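DMATS type aromatic prenyltransferase (Micromonospora olivasterospora, PDB 6ZRY) probably transfers a dimethylallyl group to the indole ring of tryptophan, as a 6-dimethylallyl tryptophan synthase, and binds tryptophan in its barrel. Local coordinates at residues Asp11-Arg16 with Ala313-Arg318; Arg16-Ala21 with Pro73-Leu78; Gly97-Gln102 with Met131-Val136. All blocks are in the same frame, centred on the assembly; numbering follows the deposited sequence. Where two conformers were deposited one is given.

Contact 1 (Asp11-Arg16 with Ala313-Arg318); sequences DGQLAR and AAVTPR
One face of the Arg16 guanidinium is covered by the carbonyl oxygen of Gly12, one helical turn earlier, which stands over the centre of the group; its edge is turned to the C-terminal end of helix 305-315, with CA and O of Ala314 near its plane. The group reaches this position because CG lies beside the backbone N (chi1 -68°) and the chain bends at chi3, folding the tip back along its own helix. Arg16 NE donates to Ala314 O at 2.7 Å, nearly straight and in plane with both the guanidinium and the carbonyl, on a lone pair of the oxygen. Arg16 NH1 adds a weak, more bent bond to Ala314 O of 3.1 Å, so one oxygen is gripped twice. Nearer the backbone, Arg16 CB rests on Ala314 CB at 3.6 Å. The Gln13 amide is the second flat group: Gln13 NE2 donates to Val315 O over 3.0 Å, almost straight and within the amide plane, although it stands above the carbonyl plane. The chain of Gln13 crosses that of Val315 obliquely, bringing Gln13 NE2 to 3.4 Å from Val315 CG1. Both acceptors belong to the last helical residues before Thr316 leaves the helix, and the positive charge of Arg16 probably suits the negative end of the helix dipole. Gln13 NE2 also donates to Ala347 O, which fixes the amide's rotation; an alanine in place of Gln13 would lose both bonds and is likely to loosen the hold of helix 6-21 on the end of helix 305-315 and on Ala347. The contact thus joins two helices in the outer layer of the ABBA barrel, side chains of one taking the last carbonyls of the other. Helix 6-21 is flanked by helices 305-315 and 26-36, and Leu14 packs on Pro28 and Leu32 of the latter and on strand 71-79.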
loop_
_atom_site.group_PDB
_atom_site.type_symbol
_atom_site.label_atom_id
_atom_site.label_comp_id
_atom_site.label_asym_id
_atom_site.label_seq_id
_atom_site.Cartn_x
_atom_site.Cartn_y
_atom_site.Cartn_z
ATOM N N ASP A 11 8.234 12.396 -11.343
ATOM C CA ASP A 11 8.130 13.769 -10.804
ATOM C C ASP A 11 6.992 14.490 -11.540
ATOM O O ASP A 11 6.280 15.200 -10.902
ATOM C CB ASP A 11 9.462 14.522 -10.929
ATOM C CG ASP A 11 9.414 15.950 -10.395
ATOM O OD1 ASP A 11 9.103 16.131 -9.183
ATOM O OD2 ASP A 11 9.665 16.881 -11.211
ATOM N N GLY A 12 6.846 14.289 -12.854
ATOM C CA GLY A 12 5.746 14.895 -13.644
ATOM C C GLY A 12 4.393 14.370 -13.213
ATOM O O GLY A 12 3.479 15.140 -13.061
ATOM N N GLN A 13 4.280 13.059 -13.029
ATOM C CA GLN A 13 3.057 12.408 -12.515
ATOM C C GLN A 13 2.685 13.026 -11.162
ATOM O O GLN A 13 1.522 13.414 -10.993
ATOM C CB GLN A 13 3.274 10.903 -12.449
ATOM C CG GLN A 13 3.405 10.249 -13.806
ATOM C CD GLN A 13 3.795 8.802 -13.738
ATOM O OE1 GLN A 13 4.683 8.419 -12.982
ATOM N NE2 GLN A 13 3.144 7.974 -14.542
ATOM N N LEU A 14 3.617 13.096 -10.220
ATOM C CA LEU A 14 3.318 13.620 -8.864
ATOM C C LEU A 14 2.877 15.095 -8.946
ATOM O O LEU A 14 1.961 15.469 -8.234
ATOM C CB LEU A 14 4.531 13.474 -7.954
ATOM C CG LEU A 14 4.315 13.981 -6.530
ATOM C CD1 LEU A 14 3.127 13.305 -5.901
ATOM C CD2 LEU A 14 5.558 13.774 -5.675
ATOM N N ALA A 15 3.569 15.905 -9.725
ATOM C CA ALA A 15 3.264 17.356 -9.877
ATOM C C ALA A 15 1.799 17.518 -10.326
ATOM O O ALA A 15 1.073 18.312 -9.722
ATOM C CB ALA A 15 4.233 17.988 -10.843
ATOM N N ARG A 16 1.372 16.739 -11.313
ATOM C CA ARG A 16 -0.006 16.795 -11.842
ATOM C C ARG A 16 -0.979 16.245 -10.795
ATOM O O ARG A 16 -2.061 16.857 -10.615
ATOM C CB ARG A 16 -0.075 16.094 -13.200
ATOM C CG ARG A 16 0.677 16.814 -14.312
ATOM C CD ARG A 16 0.437 16.160 -15.655
ATOM N NE ARG A 16 0.971 14.811 -15.706
ATOM C CZ ARG A 16 2.214 14.476 -16.104
ATOM N NH1 ARG A 16 2.598 13.203 -16.087
ATOM N NH2 ARG A 16 3.067 15.408 -16.526
ATOM N N ALA A 313 -5.767 10.858 -15.681
ATOM C CA ALA A 313 -5.201 11.682 -16.775
ATOM C C ALA A 313 -3.857 12.284 -16.340
ATOM O O ALA A 313 -2.958 12.441 -17.214
ATOM C CB ALA A 313 -6.169 12.763 -17.171
ATOM N N ALA A 314 -3.718 12.648 -15.063
ATOM C CA ALA A 314 -2.459 13.194 -14.483
ATOM C C ALA A 314 -1.352 12.152 -14.609
ATOM O O ALA A 314 -0.189 12.550 -14.882
ATOM C CB ALA A 314 -2.659 13.613 -13.047
ATOM N N VAL A 315 -1.667 10.880 -14.376
ATOM C CA VAL A 315 -0.648 9.798 -14.376
ATOM C C VAL A 315 -0.275 9.442 -15.817
ATOM O O VAL A 315 0.909 9.290 -16.092
ATOM C CB VAL A 315 -1.092 8.588 -13.544
ATOM C CG1 VAL A 315 -0.146 7.407 -13.723
ATOM C CG2 VAL A 315 -1.194 8.991 -12.101
ATOM N N THR A 316 -1.224 9.330 -16.727
ATOM C CA THR A 316 -0.892 8.972 -18.106
ATOM C C THR A 316 -1.982 9.460 -19.042
ATOM O O THR A 316 -3.186 9.343 -18.733
ATOM C CB THR A 316 -0.682 7.466 -18.248
ATOM O OG1 THR A 316 -0.355 7.199 -19.612
ATOM C CG2 THR A 316 -1.893 6.643 -17.847
ATOM N N PRO A 317 -1.599 9.955 -20.234
ATOM C CA PRO A 317 -2.578 10.322 -21.253
ATOM C C PRO A 317 -2.949 9.166 -22.182
ATOM O O PRO A 317 -3.713 9.375 -23.103
ATOM C CB PRO A 317 -1.776 11.400 -22.011
ATOM C CG PRO A 317 -0.404 10.865 -22.035
ATOM C CD PRO A 317 -0.219 10.220 -20.668
ATOM N N ARG A 318 -2.414 7.968 -21.958
ATOM C CA ARG A 318 -2.625 6.835 -22.890
ATOM C C ARG A 318 -4.104 6.455 -22.895
ATOM O O ARG A 318 -4.819 6.715 -21.925
ATOM C CB ARG A 318 -1.801 5.619 -22.510
ATOM C CG ARG A 318 -2.270 4.874 -21.273
ATOM C CD ARG A 318 -1.668 3.494 -21.381
ATOM N NE ARG A 318 -1.715 2.696 -20.174
ATOM C CZ ARG A 318 -2.748 1.927 -19.827
ATOM N NH1 ARG A 318 -3.863 1.938 -20.548
ATOM N NH2 ARG A 318 -2.659 1.164 -18.740
#

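Contact 2 (Arg16-Ala21 with Pro73-Leu78); sequences RLCEVA and PTLRIL
This is an apolar helix-on-sheet contact in the outer layer of the ABBA barrel, where helix 6-21 covers strand 71-79 of the antiparallel sheet. The axes of the short helix and strand segments run nearly antiparallel, at 162°, and come within 8.8 Å of each other. Leu75 carries most of the contact on the strand side. Its CG lies anti to the backbone N (chi1 174°), which carries the two methyl groups out from the strand to the helix. Leu75 CD2 meets Leu17 CB at 3.7 Å, and Leu75 CD1 touches Leu17 CD1 at 3.8 Å, the two leucine side chains crossing at about a right angle. Leu75 CD2 also reaches the next helical residue, lying 3.9 Å from Cys18 SG. Cys18 starts away from the strand at CB, but its sulfur, beside the backbone N, comes round to flank the methyl group. One turn beyond Leu17, Ala21 faces the strand with a short side chain, and here the backbones approach most closely, with Ala21 CA 5.6 Å from Pro73 CA. Ala21 CB lies against Leu75 CB in a looser contact. Leu17 also packs on Phe63 of strand 61-68 and on Ala311, Ala314 and Val315 of helix 305-315, so Leu17 sits where the two helices meet the sheet. At the end of helix 6-21 the packing turns polar: a single water bridges the two backbones, donating to Ala21 O at 2.7 Å and to Pro73 O at 2.6 Å.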
loop_
_atom_site.group_PDB
_atom_site.type_symbol
_atom_site.label_atom_id
_atom_site.label_comp_id
_atom_site.label_asym_id
_atom_site.label_seq_id
_atom_site.Cartn_x
_atom_site.Cartn_y
_atom_site.Cartn_z
ATOM N N ARG A 16 1.372 16.739 -11.313
ATOM C CA ARG A 16 -0.006 16.795 -11.842
ATOM C C ARG A 16 -0.979 16.245 -10.795
ATOM O O ARG A 16 -2.061 16.857 -10.615
ATOM C CB ARG A 16 -0.075 16.094 -13.200
ATOM C CG ARG A 16 0.677 16.814 -14.312
ATOM C CD ARG A 16 0.437 16.160 -15.655
ATOM N NE ARG A 16 0.971 14.811 -15.706
ATOM C CZ ARG A 16 2.214 14.476 -16.104
ATOM N NH1 ARG A 16 2.598 13.203 -16.087
ATOM N NH2 ARG A 16 3.067 15.408 -16.526
ATOM N N LEU A 17 -0.621 15.185 -10.076
ATOM C CA LEU A 17 -1.534 14.577 -9.074
ATOM C C LEU A 17 -1.781 15.577 -7.924
ATOM O O LEU A 17 -2.909 15.574 -7.331
ATOM C CB LEU A 17 -0.900 13.294 -8.540
ATOM C CG LEU A 17 -1.098 12.053 -9.395
ATOM C CD1 LEU A 17 -0.290 10.901 -8.820
ATOM C CD2 LEU A 17 -2.574 11.665 -9.466
ATOM N N CYS A 18 -0.750 16.330 -7.564
ATOM C CA CYS A 18 -0.795 17.342 -6.482
ATOM C C CYS A 18 -1.838 18.403 -6.833
ATOM O O CYS A 18 -2.628 18.771 -5.925
ATOM C CB CYS A 18 0.565 17.980 -6.245
ATOM S SG CYS A 18 1.641 16.971 -5.214
ATOM N N GLU A 19 -1.841 18.861 -8.088
ATOM C CA GLU A 19 -2.793 19.878 -8.604
ATOM C C GLU A 19 -4.196 19.310 -8.512
ATOM O O GLU A 19 -5.085 20.018 -8.052
ATOM C CB GLU A 19 -2.498 20.252 -10.051
ATOM C CG GLU A 19 -1.213 21.027 -10.226
ATOM C CD GLU A 19 -1.239 22.041 -11.361
ATOM O OE1 GLU A 19 -1.569 21.644 -12.486
ATOM O OE2 GLU A 19 -0.940 23.228 -11.108
ATOM N N VAL A 20 -4.373 18.063 -8.931
ATOM C CA VAL A 20 -5.689 17.370 -8.890
ATOM C C VAL A 20 -6.211 17.381 -7.436
ATOM O O VAL A 20 -7.387 17.721 -7.251
ATOM C CB VAL A 20 -5.603 15.942 -9.477
ATOM C CG1 VAL A 20 -6.849 15.129 -9.188
ATOM C CG2 VAL A 20 -5.330 15.965 -10.965
ATOM N N ALA A 21 -5.364 17.056 -6.449
ATOM C CA ALA A 21 -5.740 16.888 -5.024
ATOM C C ALA A 21 -5.690 18.239 -4.276
ATOM O O ALA A 21 -6.193 18.290 -3.119
ATOM C CB ALA A 21 -4.823 15.871 -4.376
ATOM N N PRO A 73 -9.314 14.887 -1.299
ATOM C CA PRO A 73 -8.622 13.605 -1.454
ATOM C C PRO A 73 -7.194 13.613 -0.888
ATOM O O PRO A 73 -6.539 14.620 -0.929
ATOM C CB PRO A 73 -8.592 13.365 -2.972
ATOM C CG PRO A 73 -9.703 14.261 -3.502
ATOM C CD PRO A 73 -9.686 15.471 -2.586
ATOM N N THR A 74 -6.758 12.466 -0.397
ATOM C CA THR A 74 -5.412 12.239 0.131
ATOM C C THR A 74 -4.570 11.564 -0.964
ATOM O O THR A 74 -4.978 10.536 -1.467
ATOM C CB THR A 74 -5.457 11.426 1.417
ATOM O OG1 THR A 74 -6.227 12.134 2.394
ATOM C CG2 THR A 74 -4.080 11.157 1.972
ATOM N N LEU A 75 -3.410 12.117 -1.266
ATOM C CA LEU A 75 -2.466 11.534 -2.256
ATOM C C LEU A 75 -1.373 10.811 -1.472
ATOM O O LEU A 75 -0.894 11.357 -0.466
ATOM C CB LEU A 75 -1.969 12.703 -3.113
ATOM C CG LEU A 75 -0.871 12.475 -4.136
ATOM C CD1 LEU A 75 -1.225 11.373 -5.121
ATOM C CD2 LEU A 75 -0.615 13.786 -4.875
ATOM N N ARG A 76 -1.005 9.611 -1.895
ATOM C CA ARG A 76 0.078 8.853 -1.234
ATOM C C ARG A 76 1.017 8.263 -2.286
ATOM O O ARG A 76 0.578 8.008 -3.436
ATOM C CB ARG A 76 -0.500 7.775 -0.318
ATOM C CG ARG A 76 -1.566 8.293 0.635
ATOM C CD ARG A 76 -2.982 8.140 0.071
ATOM N NE ARG A 76 -3.160 6.779 -0.412
ATOM C CZ ARG A 76 -3.210 5.685 0.380
ATOM N NH1 ARG A 76 -3.160 5.806 1.697
ATOM N NH2 ARG A 76 -3.335 4.480 -0.154
ATOM N N ILE A 77 2.264 8.074 -1.882
ATOM C CA ILE A 77 3.283 7.333 -2.645
ATOM C C ILE A 77 3.743 6.202 -1.750
ATOM O O ILE A 77 4.184 6.511 -0.623
ATOM C CB ILE A 77 4.478 8.219 -3.027
ATOM C CG1 ILE A 77 4.075 9.350 -3.965
ATOM C CG2 ILE A 77 5.554 7.344 -3.624
ATOM C CD1 ILE A 77 5.093 10.452 -4.075
ATOM N N LEU A 78 3.711 4.976 -2.253
ATOM C CA LEU A 78 4.369 3.816 -1.628
ATOM C C LEU A 78 5.647 3.545 -2.401
ATOM O O LEU A 78 5.588 3.501 -3.626
ATOM C CB LEU A 78 3.427 2.613 -1.674
ATOM C CG LEU A 78 3.966 1.312 -1.067
ATOM C CD1 LEU A 78 4.038 1.410 0.447
ATOM C CD2 LEU A 78 3.098 0.151 -1.457
HETATM O O HOH W 1 -6.004 17.166 -0.689
#

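Contact 3 (Gly97-Gln102 with Met131-Val136); sequences GFLDAQ and MWCSLV
Helix 88-106 belongs to the helical shell of the ABBA barrel, and through Phe98 and Leu99 it packs on the outward side of strand 131-138. Cys133 sits at the middle of the contact. Cys133 SG, anti to the backbone N (chi1 175°), projects from the strand between two neighbouring helical side chains, with Leu99 CD2 at 3.7 Å and Phe98 CE2 at 3.9 Å. Toward the phenyl group this is a sulfur-aromatic contact at the ring edge: Cys133 SG lies 5.2 Å from the centroid of the Phe98 ring, practically in the ring plane. The ring is brought there by a CG anti to the backbone N, and one of its faces is covered toward the rim by Gln102 CG, one turn on in the same helix. Phe98 CE2 also approaches Leu135 CD2 at 4.2 Å, since the end of that leucine swings nearer to the helix than its CB direction suggests. On the other side of Cys133, Leu99 and Met131 meet tip to tip, with Leu99 CD1 3.8 Å from Met131 SD; the methionine chain is extended as far as SD and bends only at chi3. Helix 26-36 closes in beside them, Leu35 touching both Cys133 and Leu135. The helix and strand segments run at 44° to each other, with their axes 9.9 Å apart at closest. Trp132, between Met131 and Cys133, points the other way and touches the bound tryptophan: one face of the strand receives the helical layer and the other lines the substrate pocket, as in the ABBA barrel of aromatic prenyltransferases.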
loop_
_atom_site.group_PDB
_atom_site.type_symbol
_atom_site.label_atom_id
_atom_site.label_comp_id
_atom_site.label_asym_id
_atom_site.label_seq_id
_atom_site.Cartn_x
_atom_site.Cartn_y
_atom_site.Cartn_z
ATOM N N GLY A 97 17.688 4.968 5.839
ATOM C CA GLY A 97 18.487 6.197 5.737
ATOM C C GLY A 97 17.630 7.389 5.339
ATOM O O GLY A 97 17.678 8.409 6.011
ATOM N N PHE A 98 16.805 7.234 4.310
ATOM C CA PHE A 98 15.877 8.291 3.855
ATOM C C PHE A 98 14.897 8.662 4.970
ATOM O O PHE A 98 14.709 9.839 5.247
ATOM C CB PHE A 98 15.133 7.843 2.597
ATOM C CG PHE A 98 13.979 8.714 2.243
ATOM C CD1 PHE A 98 14.181 10.003 1.793
ATOM C CD2 PHE A 98 12.673 8.252 2.375
ATOM C CE1 PHE A 98 13.112 10.816 1.494
ATOM C CE2 PHE A 98 11.611 9.067 2.040
ATOM C CZ PHE A 98 11.827 10.341 1.605
ATOM N N LEU A 99 14.216 7.663 5.535
ATOM C CA LEU A 99 13.205 7.890 6.575
ATOM C C LEU A 99 13.850 8.548 7.804
ATOM O O LEU A 99 13.245 9.482 8.343
ATOM C CB LEU A 99 12.530 6.553 6.928
ATOM C CG LEU A 99 11.535 6.056 5.882
ATOM C CD1 LEU A 99 11.158 4.616 6.136
ATOM C CD2 LEU A 99 10.314 6.932 5.860
ATOM N N ASP A 100 15.015 8.055 8.238
ATOM C CA ASP A 100 15.683 8.566 9.476
ATOM C C ASP A 100 16.055 10.036 9.265
ATOM O O ASP A 100 15.830 10.828 10.176
ATOM C CB ASP A 100 16.888 7.704 9.866
ATOM C CG ASP A 100 16.517 6.355 10.463
ATOM O OD1 ASP A 100 15.358 6.159 10.772
ATOM O OD2 ASP A 100 17.404 5.525 10.598
ATOM N N ALA A 101 16.546 10.386 8.085
ATOM C CA ALA A 101 16.879 11.789 7.723
ATOM C C ALA A 101 15.608 12.646 7.796
ATOM O O ALA A 101 15.661 13.769 8.339
ATOM C CB ALA A 101 17.513 11.847 6.350
ATOM N N GLN A 102 14.486 12.124 7.293
ATOM C CA GLN A 102 13.209 12.872 7.272
ATOM C C GLN A 102 12.638 12.974 8.698
ATOM O O GLN A 102 12.110 14.039 9.039
ATOM C CB GLN A 102 12.255 12.226 6.274
ATOM C CG GLN A 102 12.726 12.365 4.856
ATOM C CD GLN A 102 13.039 13.786 4.457
ATOM O OE1 GLN A 102 12.352 14.724 4.823
ATOM N NE2 GLN A 102 14.100 13.948 3.701
ATOM N N MET A 131 11.744 -3.195 4.319
ATOM C CA MET A 131 11.087 -1.922 4.728
ATOM C C MET A 131 10.707 -1.104 3.488
ATOM O O MET A 131 11.602 -0.798 2.668
ATOM C CB MET A 131 12.025 -1.092 5.606
ATOM C CG MET A 131 11.462 0.270 6.018
ATOM S SD MET A 131 12.682 1.260 6.923
ATOM C CE MET A 131 12.718 0.384 8.484
ATOM N N TRP A 132 9.439 -0.747 3.375
ATOM C CA TRP A 132 8.948 0.232 2.398
ATOM C C TRP A 132 8.485 1.474 3.149
ATOM O O TRP A 132 8.322 1.426 4.363
ATOM C CB TRP A 132 7.828 -0.346 1.528
ATOM C CG TRP A 132 8.267 -1.345 0.497
ATOM C CD1 TRP A 132 9.535 -1.721 0.172
ATOM C CD2 TRP A 132 7.401 -2.150 -0.304
ATOM N NE1 TRP A 132 9.509 -2.668 -0.818
ATOM C CE2 TRP A 132 8.218 -2.977 -1.103
ATOM C CE3 TRP A 132 6.014 -2.260 -0.419
ATOM C CZ2 TRP A 132 7.694 -3.879 -2.024
ATOM C CZ3 TRP A 132 5.491 -3.162 -1.318
ATOM C CH2 TRP A 132 6.324 -3.971 -2.107
ATOM N N CYS A 133 8.269 2.529 2.410
ATOM C CA CYS A 133 7.919 3.882 2.853
ATOM C C CYS A 133 6.563 4.226 2.221
ATOM O O CYS A 133 6.413 3.888 1.035
ATOM C CB CYS A 133 8.998 4.837 2.306
ATOM S SG CYS A 133 8.647 6.539 2.634
ATOM N N SER A 134 5.640 4.847 2.961
ATOM C CA SER A 134 4.445 5.543 2.406
ATOM C C SER A 134 4.536 7.033 2.768
ATOM O O SER A 134 4.716 7.333 3.924
ATOM C CB SER A 134 3.149 4.905 2.882
ATOM O OG SER A 134 2.046 5.524 2.290
ATOM N N LEU A 135 4.455 7.897 1.773
ATOM C CA LEU A 135 4.430 9.375 1.905
ATOM C C LEU A 135 2.983 9.798 1.738
ATOM O O LEU A 135 2.366 9.338 0.764
ATOM C CB LEU A 135 5.301 10.015 0.826
ATOM C CG LEU A 135 6.766 9.583 0.765
ATOM C CD1 LEU A 135 7.435 10.115 -0.480
ATOM C CD2 LEU A 135 7.515 10.037 1.979
ATOM N N VAL A 136 2.440 10.566 2.681
ATOM C CA VAL A 136 0.995 10.891 2.702
ATOM C C VAL A 136 0.825 12.400 2.600
ATOM O O VAL A 136 1.317 13.090 3.487
ATOM C CB VAL A 136 0.323 10.333 3.953
ATOM C CG1 VAL A 136 -1.164 10.635 3.968
ATOM C CG2 VAL A 136 0.596 8.837 4.115
#

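In the fold
Contact 1 joins the first helix, 6-21, to helix 305-315 late in the chain, and both other contacts are nested inside the loop it closes; contact 2 closes before contact 3 opens. Contacts 1 and 2 share helix 6-21 and Arg16, have centres about 10 Å apart and touch directly. Contact 3 lies farther round the barrel, its centre about 17 Å from that of contact 2 and 23 Å from that of contact 1, yet strands 71-79 and 131-138 are antiparallel neighbours in one sheet, and Ile77 O and Leu135 N probably hydrogen-bond where contacts 2 and 3 meet. Helical layers thus cover adjoining strands whose Leu78 and Trp132 touch the bound tryptophan.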